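Local coordinates for protein galactose mutarotase related enzyme (PDB 3Q1N) that probably binds a carbohydrate and may act as a sugar isomerase of the galactose mutarotase (aldose 1-epimerase) kind, at residues A[159-164]-A[237-242]; A[183-188]-A[209-214]; A[200-203]-A[207-210]; A[229-234]-A[254-259]. One frame throughout, in Å; residues are numbered along the deposited sequence. Where two conformers were deposited one is given.

Interaction 1. Residues A[159-164]-A[237-242]; sequences YDLTVE and PYLTIW
L239 and I241, the two residues that meet L161, flank T240, whose carbonyl O probably accepts a hydrogen bond from E255 N and so joins strand 238-242 to its neighbour 251-258. The other edge of the strand is bonded in the same way, to strand 208-210: L239 O probably accepts from the backbone N of L210, and I241 N probably gives to the backbone O of V208. With the strand paired on both edges, L239 and I241 point their side chains toward strand 160-164, while T240 points away from it.

From strand 160-164 the reply comes from one methyl group. L161 has CG anti to its own N (chi1 -166°), which sets CG beside the carbonyl carbon, and from there CD2 reaches both partners. L161 CD2 meets L239 CD2 at 4.1 Å, the two leucines reaching toward each other tip to tip. It also meets I241 CD1 at 4.1 Å, although that chain comes in at a slant and is modelled in two conformers, so the detail on this side is less certain. The backbones stay well apart, with L161 CA and I241 CA 9.0 Å from each other, and the join is wholly apolar and buried. L210 lies against both L161 and I241, and A218 against L239, filling in the surroundings. This is the layer between two stacked antiparallel sheets, typical of the beta-supersandwich of galactose mutarotase-like proteins.

Interaction 2. Residues A[183-188]-A[209-214]; sequences GDVEDI and ILANSE. With EDO (1,2-ethanediol), chain Q.
The small two-stranded antiparallel sheet of strands 171-175 and 184-187 hangs on the edge of strand 208-210 through strand 171-175, and V185 and I188 make the touch, on A211 and L210. V185 CG1 rests on A211 CB at 4.0 Å; the methyl gets there because it lies anti to the valine N (chi1 172°). F173, on the partner strand, touches both V185 and A211, and its backbone bonds to I209, so the little sheet is tied to strand 208-210 by hydrogen bonds as well as by side chains.

In the mutarotase fold this places the small sheet as an addition on the flank of the main sandwich, and the contact is correspondingly half open: V185 is exposed, whereas I188 and L210 are buried. These last two side chains cross at about a right angle. I188 CD1 and L210 CD2 are modelled 3.3 Å apart, tighter than usual for two methyls, so their exact placing is doubtful. L210 starts off away from 183-188, but its far end swings back to reach I188. Beyond I188 an ethanediol, probably from the crystallisation liquor, sits by the carbonyl; its O2 is placed 2.3 Å from I188 O, too short to be trusted in detail, and the same molecule also bonds to G190 N.

Interaction 3. Residues A[200-203]-A[207-210]; sequences HDLL and LVIL
The short helix 200-203 and the strand starting at 208 face each other across a four-residue connection, with L203 CA and L207 CA 6.5 Å apart, and the touch between them falls to L202, L203 and V208. V208 points its side chain toward the helix and presents CG2 to both leucines. L203 CD2 is the nearer, 3.7 Å from V208 CG2. L202 comes in with its branch point, L202 CG lying 4.0 Å from V208 CG2. Both leucines cross the valine at about a right angle.

Neither leucine starts out straight at the strand; the torsions bring their ends round. L202 has CG opposite its own N (chi1 176°), while L203 sends CG opposite its carbonyl carbon (chi1 -64°), and from neighbouring positions on the helix the two converge on one methyl. The cluster is buried and apolar: I188 lies against L202, and I241 against L203. At the start of the helix, T199 OG1 receives a hydrogen bond from L202 N. The arrangement is a single helical turn packed on the strand it leads into, on the flank of a mutarotase fold with very little helix.

Interaction 4. Residues A[229-234]-A[254-259]; sequences ITLDIS and VEPFDG. With EDO (1,2-ethanediol), chain J; EDO (1,2-ethanediol), chain N.
V254 O is buried with no polar partner in the model, and what lies against it is a methyl group, L231 CD1, at 3.5 Å. The contact belongs to the interior of the mutarotase sandwich, where strand 229-232 of the large antiparallel sheet faces strand 251-258 of the second sheet. L231 CD1 also meets V254 CG1 at 3.6 Å, the side chains running at a slant to each other, and it stands 4.1 Å from P256 CG. One leucine methyl thus touches the carbonyl oxygen, the valine and the proline ring, and gives the oxygen no hydrogen bond.

I233 takes over just beyond the end of its strand. Its CG1 is squeezed between the backbone N and carbonyl carbon (chi1 42°), which leaves CG2 to be the branch that touches the proline: I233 CG2 lies 3.7 Å from P256 CG, the two side chains crossing at about a right angle.

E255, between the two contact residues, points away to the far side of its sheet, beside T240 and W242. Its extended chain carries OE1 to an ethanediol, probably from the crystallisation liquor, whose O1 gives E255 OE1 a hydrogen bond of 2.7 Å; such a molecule may mark a pocket, consistent with the carbohydrate binding assigned to the family. An alanine here would remove the carboxylate, probably leaving that hydroxyl without its acceptor and opening a gap beside W242. The same ethanediol O1 lies at the edge of the F257 ring, in its plane, 3.9 Å from F257 CZ.

How the interactions relate
From the N terminus, residues 159-164 open the longest loop, the one that interaction 1 closes at 237-242. Inside it the chain passes 183-188 and then the helix 200-203; interaction 3 first brings the helix back to strand 208-210, and interaction 2 then brings 183-188 to its end, so both nest within interaction 1 and share I209 and L210. Segment 229-234 then opens interaction 4 before interaction 1 has closed, and 254-259 closes it afterwards, so the two cross. Interactions 1 and 4 join the two large sheets, through the neighbouring strands 238-242 and 251-258, while interactions 2 and 3 fasten the small sheet and the helix to the flank at 208-210.

Interaction 1. Residues A[159-164]-A[237-242]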
# COMPACT_ATOMS: atom_id res chain seq x y z
N TYR A 159 11.65 -11.74 12.11
CA TYR A 159 10.67 -11.70 11.04
C TYR A 159 11.37 -11.65 9.70
O TYR A 159 12.40 -10.93 9.52
CB TYR A 159 9.74 -10.47 11.17
CG TYR A 159 8.66 -10.68 12.21
CD1 TYR A 159 8.89 -10.44 13.57
CD2 TYR A 159 7.41 -11.13 11.84
CE1 TYR A 159 7.93 -10.68 14.50
CE2 TYR A 159 6.42 -11.34 12.76
CZ TYR A 159 6.68 -11.12 14.10
OH TYR A 159 5.72 -11.32 15.06
N ASP A 160 10.85 -12.42 8.76
CA ASP A 160 11.33 -12.39 7.38
C ASP A 160 10.13 -12.20 6.48
O ASP A 160 8.99 -12.46 6.88
CB ASP A 160 11.99 -13.73 6.94
CG ASP A 160 13.29 -14.10 7.68
OD1 ASP A 160 13.93 -13.31 8.41
OD2 ASP A 160 13.64 -15.29 7.57
N LEU A 161 10.39 -11.69 5.28
CA LEU A 161 9.46 -11.76 4.19
C LEU A 161 9.92 -12.87 3.29
O LEU A 161 11.08 -12.91 2.89
CB LEU A 161 9.44 -10.44 3.41
CG LEU A 161 8.26 -10.30 2.47
CD1 LEU A 161 7.02 -10.04 3.27
CD2 LEU A 161 8.51 -9.16 1.45
N THR A 162 9.03 -13.80 2.99
CA THR A 162 9.32 -14.88 2.06
C THR A 162 8.43 -14.69 0.86
O THR A 162 7.23 -14.41 1.01
CB THR A 162 9.10 -16.27 2.71
OG1 THR A 162 9.87 -16.35 3.91
CG2 THR A 162 9.52 -17.39 1.79
N VAL A 163 9.02 -14.80 -0.34
CA VAL A 163 8.27 -14.51 -1.59
C VAL A 163 8.31 -15.66 -2.58
O VAL A 163 9.26 -16.44 -2.60
CB VAL A 163 8.76 -13.23 -2.28
CG1 VAL A 163 8.64 -12.03 -1.33
CG2 VAL A 163 10.20 -13.37 -2.83
N GLU A 164 7.26 -15.76 -3.38
CA GLU A 164 7.26 -16.71 -4.49
C GLU A 164 6.29 -16.29 -5.58
O GLU A 164 5.30 -15.61 -5.29
CB GLU A 164 6.91 -18.12 -3.99
CG GLU A 164 5.50 -18.33 -3.51
CD GLU A 164 4.44 -18.54 -4.63
OE1 GLU A 164 4.79 -18.95 -5.75
OE2 GLU A 164 3.25 -18.31 -4.35
N PRO A 237 2.66 -4.68 -9.30
CA PRO A 237 4.03 -4.92 -9.77
C PRO A 237 5.08 -4.77 -8.69
O PRO A 237 6.11 -5.43 -8.76
CB PRO A 237 4.22 -3.89 -10.89
CG PRO A 237 3.20 -2.85 -10.65
CD PRO A 237 2.01 -3.56 -10.00
N TYR A 238 4.84 -3.94 -7.68
CA TYR A 238 5.89 -3.71 -6.66
C TYR A 238 5.33 -3.92 -5.26
O TYR A 238 4.10 -3.95 -5.08
CB TYR A 238 6.49 -2.30 -6.83
CG TYR A 238 6.84 -1.98 -8.26
CD1 TYR A 238 7.75 -2.73 -8.94
CD2 TYR A 238 6.17 -0.95 -8.95
CE1 TYR A 238 8.06 -2.49 -10.23
CE2 TYR A 238 6.51 -0.69 -10.29
CZ TYR A 238 7.48 -1.46 -10.89
OH TYR A 238 7.84 -1.28 -12.20
N LEU A 239 6.22 -4.07 -4.28
CA LEU A 239 5.86 -4.41 -2.92
C LEU A 239 6.84 -3.75 -1.99
O LEU A 239 8.04 -4.02 -2.11
CB LEU A 239 5.87 -5.93 -2.69
CG LEU A 239 5.29 -6.39 -1.34
CD1 LEU A 239 3.80 -6.05 -1.21
CD2 LEU A 239 5.52 -7.93 -1.15
N THR A 240 6.35 -2.93 -1.07
CA THR A 240 7.24 -2.11 -0.26
C THR A 240 7.18 -2.48 1.22
O THR A 240 6.11 -2.67 1.77
CB THR A 240 6.91 -0.63 -0.45
OG1 THR A 240 7.16 -0.30 -1.83
CG2 THR A 240 7.76 0.26 0.43
N ILE A 241 8.36 -2.58 1.84
CA ILE A 241 8.46 -2.84 3.27
C ILE A 241 8.94 -1.55 3.94
O ILE A 241 9.87 -0.90 3.45
CB ILE A 241 9.44 -3.98 3.56
CG1 ILE A 241 9.10 -5.22 2.72
CG2 ILE A 241 9.42 -4.35 5.07
CD1 ILE A 241 9.86 -5.30 1.37
N TRP A 242 8.30 -1.19 5.05
CA TRP A 242 8.59 0.07 5.78
C TRP A 242 8.29 -0.07 7.26
O TRP A 242 7.34 -0.71 7.66
CB TRP A 242 7.76 1.24 5.20
CG TRP A 242 7.89 2.48 6.01
CD1 TRP A 242 8.97 3.32 6.08
CD2 TRP A 242 6.93 2.98 6.92
NE1 TRP A 242 8.72 4.33 6.97
CE2 TRP A 242 7.46 4.15 7.49
CE3 TRP A 242 5.64 2.57 7.30
CZ2 TRP A 242 6.77 4.91 8.44
CZ3 TRP A 242 4.94 3.33 8.20
CH2 TRP A 242 5.51 4.49 8.77

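Interaction 2. Residues A[183-188]-A[209-214]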
# COMPACT_ATOMS: atom_id res chain seq x y z
N GLY A 183 16.65 6.26 -8.97
CA GLY A 183 16.66 5.74 -10.34
C GLY A 183 17.32 4.38 -10.62
O GLY A 183 17.28 3.92 -11.78
N ASP A 184 18.00 3.82 -9.63
CA ASP A 184 18.56 2.50 -9.86
C ASP A 184 17.71 1.40 -9.25
O ASP A 184 16.72 1.63 -8.56
CB ASP A 184 20.03 2.42 -9.45
CG ASP A 184 20.23 2.21 -7.97
OD1 ASP A 184 21.28 2.65 -7.45
OD2 ASP A 184 19.37 1.57 -7.32
N VAL A 185 18.08 0.18 -9.62
CA VAL A 185 17.55 -1.03 -9.06
C VAL A 185 18.80 -1.80 -8.65
O VAL A 185 19.78 -1.85 -9.42
CB VAL A 185 16.69 -1.79 -10.08
CG1 VAL A 185 16.32 -3.16 -9.52
CG2 VAL A 185 15.41 -0.99 -10.41
N GLU A 186 18.79 -2.35 -7.43
CA GLU A 186 20.01 -2.83 -6.78
C GLU A 186 19.74 -4.02 -5.85
O GLU A 186 18.60 -4.33 -5.52
CB GLU A 186 20.68 -1.71 -5.96
CG GLU A 186 19.75 -1.09 -4.90
CD GLU A 186 20.31 0.15 -4.17
OE1 GLU A 186 20.97 0.98 -4.83
OE2 GLU A 186 20.00 0.34 -2.96
N ASP A 187 20.83 -4.61 -5.38
CA ASP A 187 20.74 -5.72 -4.41
C ASP A 187 20.27 -5.22 -3.06
O ASP A 187 20.40 -4.01 -2.74
CB ASP A 187 22.11 -6.35 -4.20
CG ASP A 187 22.65 -7.03 -5.45
OD1 ASP A 187 21.91 -7.36 -6.39
OD2 ASP A 187 23.88 -7.28 -5.44
N ILE A 188 19.70 -6.15 -2.27
CA ILE A 188 19.12 -5.80 -0.96
C ILE A 188 19.98 -6.33 0.19
O ILE A 188 20.31 -7.52 0.19
CB ILE A 188 17.74 -6.41 -0.80
CG1 ILE A 188 16.85 -6.00 -1.97
CG2 ILE A 188 17.14 -5.95 0.54
CD1 ILE A 188 15.35 -6.36 -1.83
N ILE A 209 11.54 -1.00 -1.62
CA ILE A 209 10.58 -1.27 -2.70
C ILE A 209 11.07 -2.42 -3.57
O ILE A 209 11.97 -2.24 -4.38
CB ILE A 209 10.36 -0.03 -3.60
CG1 ILE A 209 10.09 1.21 -2.78
CG2 ILE A 209 9.20 -0.33 -4.57
CD1 ILE A 209 10.10 2.53 -3.63
N LEU A 210 10.50 -3.61 -3.40
CA LEU A 210 10.90 -4.77 -4.20
C LEU A 210 10.48 -4.61 -5.65
O LEU A 210 9.31 -4.30 -5.96
CB LEU A 210 10.28 -6.07 -3.65
CG LEU A 210 10.58 -6.39 -2.19
CD1 LEU A 210 9.91 -7.72 -1.83
CD2 LEU A 210 12.06 -6.48 -1.92
N ALA A 211 11.44 -4.81 -6.53
CA ALA A 211 11.29 -4.60 -7.96
C ALA A 211 10.83 -5.84 -8.71
O ALA A 211 10.49 -5.73 -9.90
CB ALA A 211 12.60 -4.11 -8.55
N ASN A 212 10.79 -7.00 -8.05
CA ASN A 212 10.52 -8.28 -8.73
C ASN A 212 9.03 -8.48 -8.94
O ASN A 212 8.32 -8.99 -8.07
CB ASN A 212 11.16 -9.46 -7.96
CG ASN A 212 12.62 -9.24 -7.65
OD1 ASN A 212 12.96 -8.45 -6.80
ND2 ASN A 212 13.50 -10.03 -8.29
N SER A 213 8.53 -8.11 -10.13
CA SER A 213 7.08 -8.08 -10.36
C SER A 213 6.41 -9.42 -10.48
O SER A 213 5.18 -9.51 -10.42
CB SER A 213 6.76 -7.22 -11.58
OG SER A 213 7.27 -5.93 -11.40
N GLU A 214 7.20 -10.47 -10.66
CA GLU A 214 6.66 -11.80 -10.80
C GLU A 214 6.11 -12.41 -9.49
O GLU A 214 5.47 -13.47 -9.53
CB GLU A 214 7.72 -12.74 -11.34
CG GLU A 214 8.90 -13.06 -10.38
CD GLU A 214 10.11 -12.13 -10.56
OE1 GLU A 214 9.94 -10.93 -10.95
OE2 GLU A 214 11.24 -12.60 -10.27
C1 EDO Q . 23.27 -8.69 0.18
O1 EDO Q . 22.73 -9.73 1.01
C2 EDO Q . 22.88 -8.92 -1.27
O2 EDO Q . 21.49 -8.61 -1.45

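Interaction 3. Residues A[200-203]-A[207-210]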
# COMPACT_ATOMS: atom_id res chain seq x y z
N HIS A 200 16.04 -3.69 11.58
CA HIS A 200 16.23 -2.24 11.60
C HIS A 200 17.43 -1.84 10.78
O HIS A 200 17.41 -0.81 10.13
CB HIS A 200 16.31 -1.70 13.02
CG HIS A 200 14.97 -1.58 13.68
ND1 HIS A 200 14.02 -0.67 13.27
CD2 HIS A 200 14.41 -2.27 14.69
CE1 HIS A 200 12.94 -0.81 14.01
NE2 HIS A 200 13.15 -1.77 14.88
N ASP A 201 18.47 -2.68 10.79
CA ASP A 201 19.62 -2.49 9.90
C ASP A 201 19.19 -2.34 8.44
O ASP A 201 19.70 -1.46 7.74
CB ASP A 201 20.63 -3.64 10.04
CG ASP A 201 21.58 -3.47 11.24
OD1 ASP A 201 21.52 -2.45 11.96
OD2 ASP A 201 22.39 -4.38 11.46
N LEU A 202 18.26 -3.17 7.97
CA LEU A 202 17.70 -3.04 6.63
C LEU A 202 16.82 -1.78 6.53
O LEU A 202 16.95 -0.96 5.60
CB LEU A 202 16.85 -4.26 6.27
CG LEU A 202 16.10 -4.23 4.92
CD1 LEU A 202 17.07 -4.21 3.73
CD2 LEU A 202 15.06 -5.37 4.81
N LEU A 203 15.88 -1.63 7.46
CA LEU A 203 14.78 -0.65 7.24
C LEU A 203 15.09 0.79 7.64
O LEU A 203 14.38 1.71 7.23
CB LEU A 203 13.49 -1.15 7.91
CG LEU A 203 12.96 -2.45 7.30
CD1 LEU A 203 11.89 -3.05 8.20
CD2 LEU A 203 12.45 -2.25 5.84
N LEU A 207 12.19 3.14 3.13
CA LEU A 207 11.36 2.15 2.47
C LEU A 207 12.16 1.24 1.48
O LEU A 207 13.07 1.71 0.78
CB LEU A 207 10.22 2.86 1.74
CG LEU A 207 10.49 3.66 0.46
CD1 LEU A 207 9.16 4.11 -0.12
CD2 LEU A 207 11.45 4.87 0.66
N VAL A 208 11.85 -0.06 1.51
CA VAL A 208 12.44 -1.06 0.63
C VAL A 208 11.39 -1.50 -0.41
O VAL A 208 10.44 -2.21 -0.11
CB VAL A 208 12.92 -2.30 1.44
CG1 VAL A 208 13.51 -3.41 0.51
CG2 VAL A 208 13.99 -1.86 2.49
N ILE A 209 11.54 -1.00 -1.62
CA ILE A 209 10.58 -1.27 -2.70
C ILE A 209 11.07 -2.42 -3.57
O ILE A 209 11.97 -2.24 -4.38
CB ILE A 209 10.36 -0.03 -3.60
CG1 ILE A 209 10.09 1.21 -2.78
CG2 ILE A 209 9.20 -0.33 -4.57
CD1 ILE A 209 10.10 2.53 -3.63
N LEU A 210 10.50 -3.61 -3.40
CA LEU A 210 10.90 -4.77 -4.20
C LEU A 210 10.48 -4.61 -5.65
O LEU A 210 9.31 -4.30 -5.96
CB LEU A 210 10.28 -6.07 -3.65
CG LEU A 210 10.58 -6.39 -2.19
CD1 LEU A 210 9.91 -7.72 -1.83
CD2 LEU A 210 12.06 -6.48 -1.92

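Interaction 4. Residues A[229-234]-A[254-259]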
# COMPACT_ATOMS: atom_id res chain seq x y z
N ILE A 229 0.88 -13.33 8.22
CA ILE A 229 0.01 -13.01 7.09
C ILE A 229 0.75 -13.24 5.79
O ILE A 229 1.97 -13.22 5.76
CB ILE A 229 -0.45 -11.54 7.10
CG1 ILE A 229 0.75 -10.56 6.99
CG2 ILE A 229 -1.27 -11.30 8.38
CD1 ILE A 229 0.97 -9.96 5.63
N THR A 230 -0.03 -13.53 4.75
CA THR A 230 0.48 -13.67 3.40
C THR A 230 -0.34 -12.76 2.48
O THR A 230 -1.58 -12.78 2.51
CB THR A 230 0.39 -15.11 2.91
OG1 THR A 230 1.20 -15.93 3.76
CG2 THR A 230 0.87 -15.25 1.43
N LEU A 231 0.36 -11.95 1.70
CA LEU A 231 -0.25 -11.07 0.70
C LEU A 231 -0.23 -11.75 -0.66
O LEU A 231 0.80 -12.23 -1.12
CB LEU A 231 0.47 -9.73 0.62
CG LEU A 231 0.46 -8.85 1.86
CD1 LEU A 231 1.10 -7.48 1.60
CD2 LEU A 231 -0.92 -8.64 2.49
N ASP A 232 -1.41 -11.89 -1.27
CA ASP A 232 -1.54 -12.40 -2.62
C ASP A 232 -1.60 -11.17 -3.53
O ASP A 232 -2.57 -10.44 -3.50
CB ASP A 232 -2.82 -13.25 -2.76
CG ASP A 232 -2.83 -14.47 -1.82
OD1 ASP A 232 -1.82 -14.76 -1.15
OD2 ASP A 232 -3.87 -15.12 -1.71
N ILE A 233 -0.55 -10.93 -4.29
CA ILE A 233 -0.35 -9.61 -4.95
C ILE A 233 0.18 -9.71 -6.38
O ILE A 233 0.89 -8.83 -6.86
CB ILE A 233 0.55 -8.70 -4.04
CG1 ILE A 233 1.71 -9.48 -3.45
CG2 ILE A 233 -0.28 -8.13 -2.90
CD1 ILE A 233 2.69 -9.96 -4.42
N SER A 234 -0.22 -10.74 -7.13
CA SER A 234 0.24 -10.89 -8.52
C SER A 234 -0.08 -9.65 -9.34
O SER A 234 0.67 -9.28 -10.25
CB SER A 234 -0.38 -12.11 -9.21
OG SER A 234 0.06 -13.34 -8.65
N VAL A 254 3.77 -3.70 4.86
CA VAL A 254 4.06 -4.48 3.66
C VAL A 254 3.01 -4.03 2.67
O VAL A 254 1.82 -4.31 2.85
CB VAL A 254 4.03 -6.01 3.92
CG1 VAL A 254 4.52 -6.74 2.62
CG2 VAL A 254 4.93 -6.39 5.14
N GLU A 255 3.45 -3.27 1.66
CA GLU A 255 2.61 -2.35 0.94
C GLU A 255 2.55 -2.64 -0.55
O GLU A 255 3.53 -2.42 -1.28
CB GLU A 255 3.13 -0.92 1.16
CG GLU A 255 3.46 -0.55 2.63
CD GLU A 255 4.21 0.76 2.74
OE1 GLU A 255 4.49 1.39 1.69
OE2 GLU A 255 4.55 1.18 3.87
N PRO A 256 1.41 -3.17 -1.03
CA PRO A 256 1.31 -3.41 -2.46
C PRO A 256 1.27 -2.08 -3.24
O PRO A 256 0.44 -1.23 -2.93
CB PRO A 256 -0.01 -4.19 -2.59
CG PRO A 256 -0.23 -4.84 -1.24
CD PRO A 256 0.29 -3.79 -0.28
N PHE A 257 2.13 -1.97 -4.25
CA PHE A 257 2.28 -0.74 -5.07
C PHE A 257 2.00 -1.03 -6.55
O PHE A 257 2.70 -1.86 -7.18
CB PHE A 257 3.71 -0.16 -5.02
CG PHE A 257 4.07 0.71 -3.81
CD1 PHE A 257 3.28 0.82 -2.67
CD2 PHE A 257 5.26 1.39 -3.83
CE1 PHE A 257 3.68 1.62 -1.60
CE2 PHE A 257 5.65 2.17 -2.76
CZ PHE A 257 4.88 2.29 -1.66
N ASP A 258 1.00 -0.34 -7.11
CA ASP A 258 0.86 -0.20 -8.57
C ASP A 258 1.30 1.21 -8.99
O ASP A 258 0.50 2.01 -9.42
CB ASP A 258 -0.58 -0.50 -9.00
CG ASP A 258 -0.76 -0.55 -10.51
OD1 ASP A 258 0.25 -0.79 -11.24
OD2 ASP A 258 -1.92 -0.37 -10.97
N GLY A 259 2.60 1.47 -8.81
CA GLY A 259 3.20 2.76 -9.03
C GLY A 259 4.40 2.87 -8.11
O GLY A 259 4.77 1.92 -7.43
C1 EDO J . 6.49 3.75 2.97
O1 EDO J . 5.67 3.84 1.80
C2 EDO J . 6.62 5.06 3.71
O2 EDO J . 5.33 5.56 4.14
C1 EDO N . 1.03 -2.88 -13.97
O1 EDO N . 1.29 -1.47 -13.82
C2 EDO N . -0.24 -3.07 -14.78
O2 EDO N . -1.36 -2.97 -13.92